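Local coordinates for protein HupZ (Streptococcus sp. 'group A', PDB 5ESC) that probably degrades heme, as a dimeric split-barrel enzyme of the pyridoxamine 5'-phosphate oxidase family that transforms heme in vitro, at residues 61-66 against 74-79. Numbering follows the deposited sequence.
Sequences KIEIAF and GYRFVG
Residues 61-66 and 74-79 are parts of the two arms, strands 61-68 and 73-84, of an antiparallel beta hairpin, knit together by three hydrogen-bonded pairs. At the first, Ile-62 N donates to Gly-79 O at 3.2 Å from above the carbonyl plane, while Gly-79 N returns a straighter bond to Ile-62 O; the CG2 branch of Ile-62 touches the Gly-79 carbonyl. Glu-63 turns to the other face, its CG anti to the carbonyl carbon (chi1 -50°), and runs alongside Val-78 and Arg-76. Its carboxylate rests on Val-78 CG2, and Arg-76 NH1 donates a nearly straight hydrogen bond of 3.1 Å to Glu-63 OE1, part of a salt bridge. Arg-76, bent at chi3 (64°), presents the guanidinium edge, but meets the carboxylate from above its plane; OE2 is hydrogen-bonded to NE2 of Gln-25 of the second subunit, so both oxygens are engaged. Ile-64 and Phe-77 exchange the shortest pair of backbone bonds, 2.8 Å from Ile-64 N to Phe-77 O and 2.7 Å from Phe-77 N to Ile-64 O. Beyond Ala-65, Phe-66 pairs with Tyr-75, and its side chain crosses that of Phe-77 at about a right angle, Phe-66 CD2 lying 3.6 Å from Phe-77 CE1. Within the split-barrel sheet the hairpin is central: strand 15-20 flanks 61-66 and strand 106-117 flanks 74-79. Ile-10 of helix 4-12 packs on the side chains of Phe-66 and Phe-77, whereas the Glu-63 and Arg-76 face packs against the second subunit.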
# COMPACT_ATOMS: atom_id res chain seq x y z
N LYS A 61 11.39 -0.94 -8.94
CA LYS A 61 9.96 -1.29 -9.16
C LYS A 61 9.07 -0.62 -8.16
O LYS A 61 9.41 -0.55 -6.96
CB LYS A 61 9.73 -2.75 -9.08
CG LYS A 61 10.48 -3.56 -10.16
CD LYS A 61 10.19 -5.05 -10.00
CE LYS A 61 10.60 -5.88 -11.20
NZ LYS A 61 12.03 -6.18 -11.03
N ILE A 62 7.99 -0.03 -8.67
CA ILE A 62 7.12 0.70 -7.77
C ILE A 62 5.70 0.72 -8.17
O ILE A 62 5.41 0.73 -9.38
CB ILE A 62 7.67 2.14 -7.51
CG1 ILE A 62 6.89 2.82 -6.40
CG2 ILE A 62 7.66 2.97 -8.78
CD1 ILE A 62 7.77 3.85 -5.72
N GLU A 63 4.79 0.71 -7.20
CA GLU A 63 3.37 0.95 -7.44
C GLU A 63 2.88 1.84 -6.38
O GLU A 63 3.29 1.73 -5.22
CB GLU A 63 2.50 -0.35 -7.47
CG GLU A 63 3.06 -1.43 -8.39
CD GLU A 63 2.03 -2.47 -8.89
OE1 GLU A 63 0.92 -2.50 -8.28
OE2 GLU A 63 2.36 -3.21 -9.92
N ILE A 64 2.04 2.81 -6.77
CA ILE A 64 1.57 3.76 -5.83
C ILE A 64 0.07 3.72 -5.91
O ILE A 64 -0.50 3.76 -7.04
CB ILE A 64 1.99 5.24 -6.18
CG1 ILE A 64 3.49 5.38 -6.43
CG2 ILE A 64 1.47 6.22 -5.13
CD1 ILE A 64 3.77 6.69 -7.16
N ALA A 65 -0.58 3.70 -4.75
CA ALA A 65 -2.03 3.73 -4.69
C ALA A 65 -2.61 4.96 -3.96
O ALA A 65 -2.07 5.40 -2.94
CB ALA A 65 -2.56 2.40 -4.14
N PHE A 66 -3.68 5.53 -4.52
CA PHE A 66 -4.41 6.60 -3.92
C PHE A 66 -5.87 6.15 -3.86
O PHE A 66 -6.43 5.78 -4.91
CB PHE A 66 -4.36 7.87 -4.79
CG PHE A 66 -3.03 8.51 -4.82
CD1 PHE A 66 -2.66 9.36 -3.81
CD2 PHE A 66 -2.12 8.18 -5.83
CE1 PHE A 66 -1.45 10.00 -3.86
CE2 PHE A 66 -0.88 8.80 -5.86
CZ PHE A 66 -0.55 9.69 -4.86
N GLY A 74 -10.38 5.31 -6.59
CA GLY A 74 -8.96 5.14 -6.42
C GLY A 74 -8.23 4.74 -7.65
O GLY A 74 -8.84 4.28 -8.67
N TYR A 75 -6.92 4.93 -7.61
CA TYR A 75 -6.06 4.60 -8.75
C TYR A 75 -4.77 4.03 -8.25
O TYR A 75 -4.27 4.41 -7.16
CB TYR A 75 -5.78 5.85 -9.56
CG TYR A 75 -6.99 6.42 -10.26
CD1 TYR A 75 -7.41 5.92 -11.53
CD2 TYR A 75 -7.72 7.43 -9.66
CE1 TYR A 75 -8.55 6.44 -12.14
CE2 TYR A 75 -8.86 7.95 -10.25
CZ TYR A 75 -9.26 7.47 -11.47
OH TYR A 75 -10.36 8.04 -11.99
N ARG A 76 -4.21 3.18 -9.07
CA ARG A 76 -2.91 2.55 -8.83
C ARG A 76 -1.99 2.98 -10.01
O ARG A 76 -2.36 2.77 -11.19
CB ARG A 76 -3.10 1.01 -8.78
CG ARG A 76 -1.82 0.16 -8.76
CD ARG A 76 -2.07 -1.30 -8.36
NE ARG A 76 -2.91 -1.96 -9.34
CZ ARG A 76 -2.47 -2.75 -10.31
NH1 ARG A 76 -1.19 -3.07 -10.43
NH2 ARG A 76 -3.34 -3.26 -11.17
N PHE A 77 -0.86 3.62 -9.70
CA PHE A 77 0.13 4.06 -10.69
C PHE A 77 1.32 3.08 -10.63
O PHE A 77 1.99 2.85 -9.55
CB PHE A 77 0.55 5.49 -10.40
CG PHE A 77 -0.58 6.46 -10.42
CD1 PHE A 77 -1.41 6.60 -9.33
CD2 PHE A 77 -0.88 7.19 -11.56
CE1 PHE A 77 -2.52 7.43 -9.36
CE2 PHE A 77 -1.96 8.06 -11.59
CZ PHE A 77 -2.81 8.17 -10.48
N VAL A 78 1.63 2.48 -11.75
CA VAL A 78 2.72 1.54 -11.81
C VAL A 78 3.85 2.09 -12.62
O VAL A 78 3.60 2.63 -13.73
CB VAL A 78 2.30 0.20 -12.44
CG1 VAL A 78 3.47 -0.80 -12.46
CG2 VAL A 78 1.13 -0.41 -11.67
N GLY A 79 5.10 1.89 -12.18
CA GLY A 79 6.23 2.33 -13.02
C GLY A 79 7.58 1.99 -12.46
O GLY A 79 7.69 0.99 -11.68